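Side-chain contacts in inosine-uridine preferring nucleoside hydrolase family protein (Bacillus anthracis, PDB 2C40), which binds a calcium ion and alpha-D-ribofuranose in one pocket and belongs to the inosine-uridine preferring nucleoside hydrolase family, with an alpha/beta fold: residues A[247-252]-A[289-294]; A[153-158]-A[265-270]; A[190-195]-A[251-256]; A[18-23]-A[301-306]. All coordinates share one frame; numbering follows the deposited sequence.

Interactions 1, 3 and 4 are buried and lie close to helix 246-255, whereas interaction 2 is partly buried near the antiparallel end of the sheet. Interactions 1 and 3 share this helix and use it against neighbouring strands, 286-292 and 191-194. Aliphatic tips meet in interaction 1, and an aromatic edge meets a carboxylate in interaction 3. Interaction 2 adds strand 261-269 and sets a loop phenylalanine under a methyl group. Interaction 4 joins two helices through leucines and has the largest buried area of the four. Its centre is about 29 Å from that of interaction 2. Only interaction 1 contains a calcium ligand, Asp247.

Interaction 1: residues A[247-252]-A[289-294]; sequences DVLTAA and HVVYDV. With CA (calcium ion), chain C; RIB (alpha-D-ribofuranose), chain D.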
# COMPACT_ATOMS: atom_id res chain seq x y z
N ASP A 247 -8.19 -10.08 13.32
CA ASP A 247 -7.03 -10.46 14.12
C ASP A 247 -6.80 -9.54 15.34
O ASP A 247 -6.44 -10.01 16.42
CB ASP A 247 -5.80 -10.49 13.22
CG ASP A 247 -5.97 -11.46 12.06
OD1 ASP A 247 -6.89 -12.32 12.11
OD2 ASP A 247 -5.13 -11.41 11.14
N VAL A 248 -7.05 -8.24 15.15
CA VAL A 248 -6.86 -7.25 16.19
C VAL A 248 -7.86 -7.52 17.32
O VAL A 248 -7.52 -7.37 18.48
CB VAL A 248 -6.99 -5.80 15.64
CG1 VAL A 248 -6.94 -4.80 16.74
CG2 VAL A 248 -5.86 -5.48 14.67
N LEU A 249 -9.08 -7.92 16.95
CA LEU A 249 -10.11 -8.23 17.90
C LEU A 249 -9.76 -9.51 18.67
O LEU A 249 -10.05 -9.62 19.86
CB LEU A 249 -11.42 -8.44 17.20
CG LEU A 249 -12.70 -8.69 18.00
CD1 LEU A 249 -13.03 -10.13 17.99
CD2 LEU A 249 -12.69 -8.11 19.43
N THR A 250 -9.21 -10.48 17.96
CA THR A 250 -8.71 -11.73 18.56
C THR A 250 -7.67 -11.43 19.63
O THR A 250 -7.76 -11.96 20.74
CB THR A 250 -8.12 -12.67 17.48
OG1 THR A 250 -9.08 -12.88 16.43
CG2 THR A 250 -7.73 -13.99 18.07
N ALA A 251 -6.71 -10.58 19.28
CA ALA A 251 -5.63 -10.16 20.18
C ALA A 251 -6.13 -9.32 21.35
O ALA A 251 -5.64 -9.47 22.47
CB ALA A 251 -4.58 -9.39 19.40
N ALA A 252 -7.14 -8.48 21.10
CA ALA A 252 -7.73 -7.64 22.13
C ALA A 252 -8.56 -8.47 23.14
O ALA A 252 -8.64 -8.13 24.32
CB ALA A 252 -8.58 -6.58 21.52
N HIS A 289 -15.86 -21.86 22.16
CA HIS A 289 -16.39 -20.65 22.78
C HIS A 289 -16.30 -19.49 21.79
O HIS A 289 -15.27 -18.88 21.59
CB HIS A 289 -15.59 -20.37 24.07
CG HIS A 289 -15.48 -21.57 24.96
ND1 HIS A 289 -16.55 -22.07 25.67
CD2 HIS A 289 -14.43 -22.38 25.23
CE1 HIS A 289 -16.16 -23.14 26.35
NE2 HIS A 289 -14.89 -23.35 26.09
N VAL A 290 -17.43 -19.21 21.17
CA VAL A 290 -17.52 -18.32 20.05
C VAL A 290 -17.81 -16.88 20.50
O VAL A 290 -18.80 -16.61 21.18
CB VAL A 290 -18.63 -18.81 19.05
CG1 VAL A 290 -18.73 -17.86 17.86
CG2 VAL A 290 -18.30 -20.21 18.53
N VAL A 291 -16.95 -15.96 20.09
CA VAL A 291 -17.08 -14.59 20.53
C VAL A 291 -18.27 -13.96 19.80
O VAL A 291 -18.50 -14.24 18.61
CB VAL A 291 -15.79 -13.83 20.30
CG1 VAL A 291 -15.96 -12.30 20.49
CG2 VAL A 291 -14.72 -14.38 21.22
N TYR A 292 -19.04 -13.14 20.51
CA TYR A 292 -20.04 -12.29 19.89
C TYR A 292 -20.27 -11.03 20.73
O TYR A 292 -19.74 -10.88 21.83
CB TYR A 292 -21.33 -13.06 19.67
CG TYR A 292 -22.08 -13.38 20.93
CD1 TYR A 292 -21.62 -14.34 21.80
CD2 TYR A 292 -23.26 -12.72 21.24
CE1 TYR A 292 -22.32 -14.65 22.98
CE2 TYR A 292 -23.99 -13.02 22.44
CZ TYR A 292 -23.49 -13.99 23.30
OH TYR A 292 -24.16 -14.33 24.45
N ASP A 293 -21.07 -10.12 20.18
CA ASP A 293 -21.54 -8.94 20.88
C ASP A 293 -20.38 -8.16 21.45
O ASP A 293 -20.32 -7.92 22.66
CB ASP A 293 -22.57 -9.29 21.95
CG ASP A 293 -23.29 -8.06 22.48
OD1 ASP A 293 -23.29 -7.05 21.76
OD2 ASP A 293 -23.86 -8.10 23.60
N VAL A 294 -19.48 -7.77 20.55
CA VAL A 294 -18.34 -6.93 20.87
C VAL A 294 -18.83 -5.51 21.20
O VAL A 294 -19.69 -4.96 20.52
CB VAL A 294 -17.31 -6.93 19.74
CG1 VAL A 294 -16.12 -6.08 20.10
CG2 VAL A 294 -16.83 -8.35 19.42
CA CA C . -4.06 -13.16 9.76
O5 RIB D . -10.06 -14.98 7.05
C5 RIB D . -9.59 -13.79 7.74
C4 RIB D . -8.06 -13.84 7.78
O4 RIB D . -7.61 -13.71 6.42
C3 RIB D . -7.31 -12.79 8.63
O3 RIB D . -6.72 -13.47 9.79
C2 RIB D . -6.31 -12.05 7.64
O2 RIB D . -4.86 -11.80 7.94
C1 RIB D . -6.46 -12.84 6.31
O HOH W 1 -4.75 -14.83 8.09
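Leu249 and Val294 reach toward each other tip to tip, the leucine from helix 246-255 and the valine from the turn that follows strand 286-292. Leu249 CD2 divides the approach almost evenly, lying 4.0 Å from Val294 CG1 and 4.1 Å from Val294 CG2. The leucine gets there because its CG is anti to the backbone N (chi1 -176°), which sends both methyl groups out from the helix. Its second branch makes the looser part of the contact, with Leu249 CD1 4.4 Å from Val291 CG1 on the strand. Between the two valines the chain bulges outward, with Tyr292 exposed and Asp293 partly so. Two residues before the leucine, the same helix presents polar chemistry. Asp247 OD2 binds the calcium ion at 2.5 Å, while Asp247 OD1 lies 2.6 Å from O3 of alpha-D-ribofuranose. The ribofuranose gives the metal O2 and O3, a water adds a further ligand, and Asp9, Asp14 and Thr125 also bind it. The two segments thus meet through apolar contacts, with no hydrogen bond between them, and the directional, charged bonding of the helix lies on its metal-facing side.

Interaction 2: residues A[153-158]-A[265-270]; sequences GTFRTA and INSIVH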
# COMPACT_ATOMS: atom_id res chain seq x y z
N GLY A 153 -12.85 -19.65 11.16
CA GLY A 153 -14.17 -20.26 11.04
C GLY A 153 -15.27 -19.26 10.79
O GLY A 153 -15.05 -18.06 10.86
N THR A 154 -16.44 -19.82 10.46
CA THR A 154 -17.70 -19.09 10.39
C THR A 154 -18.88 -20.09 10.46
O THR A 154 -18.77 -21.27 10.02
CB THR A 154 -17.78 -18.17 9.11
OG1 THR A 154 -18.95 -17.36 9.14
CG2 THR A 154 -17.76 -18.98 7.78
N PHE A 155 -19.98 -19.62 11.03
CA PHE A 155 -21.21 -20.43 11.14
C PHE A 155 -22.35 -19.80 10.35
O PHE A 155 -23.46 -20.32 10.36
CB PHE A 155 -21.57 -20.70 12.62
CG PHE A 155 -20.47 -21.43 13.38
CD1 PHE A 155 -19.57 -20.74 14.16
CD2 PHE A 155 -20.34 -22.79 13.29
CE1 PHE A 155 -18.55 -21.38 14.80
CE2 PHE A 155 -19.32 -23.47 13.94
CZ PHE A 155 -18.43 -22.76 14.71
N ARG A 156 -22.06 -18.75 9.59
CA ARG A 156 -22.93 -18.33 8.48
C ARG A 156 -22.87 -19.32 7.31
O ARG A 156 -21.92 -20.11 7.19
CB ARG A 156 -22.51 -17.00 7.92
CG ARG A 156 -22.70 -15.81 8.85
CD ARG A 156 -21.71 -14.78 8.45
NE ARG A 156 -21.95 -13.45 8.97
CZ ARG A 156 -21.09 -12.44 8.79
NH1 ARG A 156 -19.97 -12.65 8.15
NH2 ARG A 156 -21.35 -11.24 9.28
N THR A 157 -23.87 -19.22 6.44
CA THR A 157 -23.96 -20.03 5.22
C THR A 157 -22.85 -19.78 4.18
O THR A 157 -22.60 -20.63 3.33
CB THR A 157 -25.30 -19.84 4.53
OG1 THR A 157 -25.58 -18.45 4.47
CG2 THR A 157 -26.38 -20.54 5.34
N ALA A 158 -22.21 -18.62 4.24
CA ALA A 158 -21.09 -18.34 3.36
C ALA A 158 -19.96 -17.70 4.11
O ALA A 158 -20.19 -16.93 5.05
CB ALA A 158 -21.53 -17.45 2.20
N ILE A 265 -20.53 -23.48 21.75
CA ILE A 265 -21.25 -24.33 20.82
C ILE A 265 -20.37 -25.53 20.50
O ILE A 265 -19.18 -25.44 20.67
CB ILE A 265 -21.73 -23.56 19.53
CG1 ILE A 265 -20.60 -23.24 18.58
CG2 ILE A 265 -22.56 -22.26 19.87
CD1 ILE A 265 -21.07 -23.31 17.12
N ASN A 266 -20.99 -26.66 20.12
CA ASN A 266 -20.28 -27.86 19.70
C ASN A 266 -20.16 -27.86 18.19
O ASN A 266 -21.13 -27.54 17.47
CB ASN A 266 -21.00 -29.14 20.14
CG ASN A 266 -21.05 -29.30 21.65
OD1 ASN A 266 -20.12 -28.94 22.37
ND2 ASN A 266 -22.15 -29.80 22.11
N SER A 267 -18.99 -28.29 17.72
CA SER A 267 -18.53 -27.97 16.38
C SER A 267 -17.67 -29.08 15.79
O SER A 267 -16.99 -29.78 16.52
CB SER A 267 -17.73 -26.65 16.44
OG SER A 267 -17.63 -26.08 15.15
N ILE A 268 -17.77 -29.25 14.48
CA ILE A 268 -16.82 -30.02 13.66
C ILE A 268 -16.19 -29.14 12.51
O ILE A 268 -16.73 -28.12 12.12
CB ILE A 268 -17.52 -31.23 13.04
CG1 ILE A 268 -18.55 -30.79 11.98
CG2 ILE A 268 -18.18 -32.11 14.14
CD1 ILE A 268 -19.27 -31.94 11.33
N VAL A 269 -15.05 -29.57 11.97
CA VAL A 269 -14.51 -28.98 10.76
C VAL A 269 -14.53 -30.06 9.68
O VAL A 269 -14.20 -31.22 9.97
CB VAL A 269 -13.02 -28.61 10.81
CG1 VAL A 269 -12.73 -27.28 9.99
CG2 VAL A 269 -12.46 -28.55 12.20
N HIS A 270 -14.91 -29.65 8.46
CA HIS A 270 -14.78 -30.49 7.27
C HIS A 270 -13.37 -30.41 6.81
O HIS A 270 -12.78 -29.34 6.79
CB HIS A 270 -15.69 -30.04 6.13
CG HIS A 270 -17.15 -30.24 6.40
ND1 HIS A 270 -18.13 -29.99 5.46
CD2 HIS A 270 -17.80 -30.67 7.51
CE1 HIS A 270 -19.31 -30.26 5.98
NE2 HIS A 270 -19.14 -30.64 7.23
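Phe155 loses the most surface here, and it meets Ile265 with a ring face and Ser267 with a ring edge. The terminal methyl of Ile265 lies over the ring in a CH-pi contact: CD1 is 3.7 Å from the Phe155 centroid and only 15° off the ring normal. A small offset toward the rim brings Ile265 CD1 to 3.6 Å from Phe155 CZ. Ile265 achieves this with CG1 held between its backbone N and carbonyl carbon (chi1 74°), followed by a chi2 of 145° that is well away from a staggered value, so some torsional cost probably accompanies the fit. Ser267, two residues further along the same side of the strand, brings its hydroxyl to the rim in the plane of the ring. Ser267 OG is 3.3 Å from Phe155 CE2, where the oxygen faces the slightly positive ring hydrogens, probably a helpful if small attraction. The hydroxyl also has a weak hydrogen bond to Val280 O on the adjoining strand. Around this trio, Val290, Leu193 and Thr195 pack on the phenylalanine as well, while Glu197 holds its backbone N. The arrangement is that of a loop leaving strand 145-151 and folding back across the end of the mixed sheet, where the antiparallel strands 261-269 and 279-281 extend the parallel run of the nucleoside hydrolase fold that ends with 286-292.

Interaction 3: residues A[190-195]-A[251-256]; sequences EIDLIT and AAFVGK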
# COMPACT_ATOMS: atom_id res chain seq x y z
N GLU A 190 -8.93 -26.09 25.56
CA GLU A 190 -10.03 -25.10 25.42
C GLU A 190 -9.77 -24.09 24.25
O GLU A 190 -8.65 -23.58 24.07
CB GLU A 190 -10.27 -24.33 26.75
CG GLU A 190 -10.96 -25.14 27.93
CD GLU A 190 -12.22 -25.94 27.50
OE1 GLU A 190 -13.22 -25.33 27.04
OE2 GLU A 190 -12.20 -27.21 27.60
N ILE A 191 -10.81 -23.82 23.46
CA ILE A 191 -10.73 -22.98 22.26
C ILE A 191 -11.76 -21.85 22.30
O ILE A 191 -12.97 -22.07 22.37
CB ILE A 191 -10.97 -23.79 20.94
CG1 ILE A 191 -10.04 -25.01 20.87
CG2 ILE A 191 -10.76 -22.94 19.71
CD1 ILE A 191 -10.13 -25.74 19.63
N ASP A 192 -11.22 -20.62 22.31
CA ASP A 192 -11.97 -19.43 22.04
C ASP A 192 -11.79 -19.10 20.54
O ASP A 192 -10.66 -19.01 20.02
CB ASP A 192 -11.49 -18.27 22.92
CG ASP A 192 -11.59 -18.56 24.45
OD1 ASP A 192 -12.47 -19.33 24.92
OD2 ASP A 192 -10.77 -17.99 25.19
N LEU A 193 -12.93 -18.92 19.86
CA LEU A 193 -13.01 -18.64 18.41
C LEU A 193 -13.49 -17.22 18.15
O LEU A 193 -14.59 -16.87 18.57
CB LEU A 193 -14.08 -19.47 17.70
CG LEU A 193 -13.75 -20.66 16.83
CD1 LEU A 193 -14.93 -21.00 15.94
CD2 LEU A 193 -12.47 -20.43 16.03
N ILE A 194 -12.66 -16.45 17.44
CA ILE A 194 -13.15 -15.22 16.78
C ILE A 194 -13.46 -15.60 15.30
O ILE A 194 -12.57 -15.78 14.46
CB ILE A 194 -12.16 -14.04 16.93
CG1 ILE A 194 -12.13 -13.57 18.38
CG2 ILE A 194 -12.55 -12.87 16.04
CD1 ILE A 194 -11.41 -14.48 19.35
N THR A 195 -14.75 -15.80 15.03
CA THR A 195 -15.26 -16.13 13.70
C THR A 195 -15.38 -14.87 12.83
O THR A 195 -15.35 -13.75 13.35
CB THR A 195 -16.62 -16.81 13.80
OG1 THR A 195 -17.59 -15.86 14.31
CG2 THR A 195 -16.53 -18.07 14.71
N ALA A 251 -6.71 -10.58 19.28
CA ALA A 251 -5.63 -10.16 20.18
C ALA A 251 -6.13 -9.32 21.35
O ALA A 251 -5.64 -9.47 22.47
CB ALA A 251 -4.58 -9.39 19.40
N ALA A 252 -7.14 -8.48 21.10
CA ALA A 252 -7.73 -7.64 22.13
C ALA A 252 -8.56 -8.47 23.14
O ALA A 252 -8.64 -8.13 24.32
CB ALA A 252 -8.58 -6.58 21.52
N PHE A 253 -9.17 -9.54 22.66
CA PHE A 253 -9.94 -10.46 23.49
C PHE A 253 -9.01 -11.19 24.49
O PHE A 253 -9.41 -11.51 25.61
CB PHE A 253 -10.66 -11.51 22.63
CG PHE A 253 -11.52 -12.45 23.42
CD1 PHE A 253 -12.72 -12.03 23.94
CD2 PHE A 253 -11.13 -13.76 23.66
CE1 PHE A 253 -13.52 -12.91 24.68
CE2 PHE A 253 -11.92 -14.61 24.41
CZ PHE A 253 -13.11 -14.19 24.89
N VAL A 254 -7.79 -11.49 24.06
CA VAL A 254 -6.78 -12.04 24.94
C VAL A 254 -6.41 -11.01 26.05
O VAL A 254 -6.33 -11.36 27.22
CB VAL A 254 -5.50 -12.47 24.15
CG1 VAL A 254 -4.36 -12.83 25.10
CG2 VAL A 254 -5.83 -13.64 23.22
N GLY A 255 -6.22 -9.76 25.66
CA GLY A 255 -5.91 -8.71 26.61
C GLY A 255 -7.08 -8.25 27.47
O GLY A 255 -6.87 -7.80 28.58
N LYS A 256 -8.29 -8.32 26.93
CA LYS A 256 -9.47 -7.78 27.59
C LYS A 256 -10.70 -8.59 27.24
O LYS A 256 -11.54 -8.16 26.48
CB LYS A 256 -9.69 -6.32 27.22
CG LYS A 256 -10.65 -5.63 28.14
CD LYS A 256 -10.71 -4.14 27.89
CE LYS A 256 -9.83 -3.37 28.87
NZ LYS A 256 -10.07 -1.90 28.74
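The ring of Phe253 and the carboxylate of Asp192 stand almost perpendicular, their planes 89° apart, and they meet at the ring edge. Asp192 OD2 lies in the ring plane, 3.7 Å from Phe253 CE2, so the oxygen faces the rim and is not stacked on the pi cloud. The same ring carbon also takes the apolar part of the aspartate, with Asp192 CB 4.0 Å from Phe253 CE2. Such an edge-on approach would be mildly favourable electrostatically, since aromatic C-H groups carry a small positive charge. Ile194 adds a looser hydrophobic touch, Ile194 CD1 being 4.4 Å from Phe253 CD2. What carries the ring out to the strand is the first torsion of Phe253, which sets CG anti to the backbone N (chi1 -177°) and extends the group from helix 246-255 toward the sheet. The two side chains of Asp192 and Phe253 then cross at about a right angle. Asp192 and Ile194, with one residue between them on the strand, both turn toward the helix, whereas the intervening Leu193 points away and packs on Phe155. On the sheet itself Asp192 borders Arg147, Val149 and His289, and Ile194 borders Val149 and Val291. A helix side chain packed on alternate residues of a strand is characteristic of alpha/beta folds. Here 191-194 is the sixth strand of the parallel run, between 145-151 and 286-292; the first six strands follow the 3-2-1-4-5-6 order of a Rossmann-like core, and the sheet turns antiparallel only after 286-292, at 261-269.

Interaction 4: residues A[18-23]-A[301-306]; sequences LFLLLQ and DYITRL
Leu20 and Leu306 adopt nearly the same first torsion, with CG anti to the carbonyl carbon (chi1 -61° and -64°), and their side chains cross at about a right angle between the two helices. Leu20 CD2 rests 3.9 Å from Leu306 CB, and in return Leu306 CD1 comes within 4.1 Å of Leu20 CB. The other branch of Leu20 goes to the previous turn of helix 296-308, where CD1 is 4.1 Å from Ile303 CB. Gln23 packs by the aliphatic root of its side chain: its CB is 4.1 Å from Leu306 CB, and Gln23 CG lies 3.2 Å from Leu306 O. A bend at chi2 then turns its amide back toward helix 12-21, where Gln23 NE2 donates to Phe19 O at 2.9 Å with an N-H...O angle of 171°. The acceptor lies in the amide plane, and Phe55 O takes a second bond from the same nitrogen, so two carbonyls fix the rotation of this buried group. Segment 18-23 sits among several elements: Leu18 and Leu22 pack on strand 27-34 and helix 41-55, while helix 246-255 meets Leu20 and Leu21 as well as Tyr302 of helix 296-308.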
# COMPACT_ATOMS: atom_id res chain seq x y z
N LEU A 18 0.51 -7.52 16.74
CA LEU A 18 1.79 -7.59 17.41
C LEU A 18 2.12 -6.28 18.11
O LEU A 18 2.44 -6.25 19.31
CB LEU A 18 2.89 -7.94 16.41
CG LEU A 18 4.30 -7.99 16.99
CD1 LEU A 18 4.43 -9.09 17.99
CD2 LEU A 18 5.31 -8.16 15.87
N PHE A 19 2.02 -5.18 17.38
CA PHE A 19 2.29 -3.86 17.95
C PHE A 19 1.41 -3.57 19.16
O PHE A 19 1.90 -3.08 20.17
CB PHE A 19 2.22 -2.77 16.87
CG PHE A 19 2.00 -1.42 17.41
CD1 PHE A 19 3.03 -0.73 18.00
CD2 PHE A 19 0.73 -0.81 17.32
CE1 PHE A 19 2.82 0.57 18.49
CE2 PHE A 19 0.53 0.46 17.80
CZ PHE A 19 1.58 1.15 18.40
N LEU A 20 0.12 -3.90 19.09
CA LEU A 20 -0.76 -3.63 20.24
C LEU A 20 -0.54 -4.60 21.41
O LEU A 20 -0.58 -4.17 22.54
CB LEU A 20 -2.21 -3.67 19.81
CG LEU A 20 -2.64 -2.66 18.74
CD1 LEU A 20 -3.94 -3.07 18.21
CD2 LEU A 20 -2.72 -1.27 19.30
N LEU A 21 -0.28 -5.89 21.16
CA LEU A 21 -0.00 -6.84 22.25
C LEU A 21 1.13 -6.30 23.13
O LEU A 21 1.14 -6.44 24.37
CB LEU A 21 0.42 -8.23 21.70
CG LEU A 21 -0.68 -9.06 21.03
CD1 LEU A 21 -0.11 -10.01 20.03
CD2 LEU A 21 -1.59 -9.81 22.08
N LEU A 22 2.07 -5.68 22.45
CA LEU A 22 3.28 -5.20 23.06
C LEU A 22 3.05 -4.00 24.03
O LEU A 22 3.88 -3.70 24.87
CB LEU A 22 4.31 -4.88 21.95
CG LEU A 22 4.94 -6.05 21.20
CD1 LEU A 22 5.68 -5.55 20.00
CD2 LEU A 22 5.89 -6.85 22.12
N GLN A 23 1.90 -3.33 23.91
CA GLN A 23 1.52 -2.21 24.77
C GLN A 23 0.64 -2.68 25.94
O GLN A 23 0.43 -1.94 26.91
CB GLN A 23 0.78 -1.16 23.95
CG GLN A 23 1.46 -0.72 22.64
CD GLN A 23 2.97 -0.67 22.75
OE1 GLN A 23 3.53 0.06 23.57
NE2 GLN A 23 3.63 -1.47 21.93
N ASP A 301 -11.88 2.24 21.76
CA ASP A 301 -11.17 3.03 22.79
C ASP A 301 -9.93 2.28 23.31
O ASP A 301 -8.88 2.85 23.58
CB ASP A 301 -12.10 3.36 23.95
CG ASP A 301 -11.43 4.20 24.99
OD1 ASP A 301 -11.16 5.39 24.71
OD2 ASP A 301 -11.18 3.68 26.10
N TYR A 302 -10.06 0.99 23.45
CA TYR A 302 -8.99 0.16 23.99
C TYR A 302 -7.74 0.20 23.08
O TYR A 302 -6.63 0.45 23.52
CB TYR A 302 -9.52 -1.26 24.15
CG TYR A 302 -8.54 -2.27 24.64
CD1 TYR A 302 -8.41 -3.49 23.98
CD2 TYR A 302 -7.76 -2.03 25.76
CE1 TYR A 302 -7.54 -4.45 24.45
CE2 TYR A 302 -6.89 -2.98 26.24
CZ TYR A 302 -6.77 -4.19 25.57
OH TYR A 302 -5.88 -5.14 26.02
N ILE A 303 -7.95 -0.06 21.80
CA ILE A 303 -6.83 -0.11 20.87
C ILE A 303 -6.23 1.27 20.59
O ILE A 303 -5.01 1.38 20.48
CB ILE A 303 -7.17 -0.95 19.64
CG1 ILE A 303 -8.26 -0.28 18.82
CG2 ILE A 303 -7.60 -2.41 20.09
CD1 ILE A 303 -8.93 -1.22 17.78
N THR A 304 -7.04 2.32 20.60
CA THR A 304 -6.47 3.68 20.57
C THR A 304 -5.73 4.02 21.89
O THR A 304 -4.68 4.64 21.82
CB THR A 304 -7.41 4.81 19.97
OG1 THR A 304 -7.54 5.96 20.83
CG2 THR A 304 -8.75 4.30 19.58
N ARG A 305 -6.19 3.56 23.05
CA ARG A 305 -5.41 3.76 24.31
C ARG A 305 -4.03 3.10 24.22
O ARG A 305 -3.02 3.73 24.54
CB ARG A 305 -6.14 3.25 25.56
CG ARG A 305 -7.08 4.29 26.10
CD ARG A 305 -8.06 3.79 27.18
NE ARG A 305 -8.95 4.92 27.49
CZ ARG A 305 -8.64 5.92 28.30
NH1 ARG A 305 -7.48 5.94 28.95
NH2 ARG A 305 -9.50 6.91 28.48
N LEU A 306 -4.02 1.84 23.78
CA LEU A 306 -2.80 1.04 23.59
C LEU A 306 -1.79 1.65 22.62
O LEU A 306 -0.60 1.66 22.90
CB LEU A 306 -3.14 -0.36 23.07
CG LEU A 306 -3.97 -1.29 23.97
CD1 LEU A 306 -4.27 -2.56 23.19
CD2 LEU A 306 -3.29 -1.60 25.32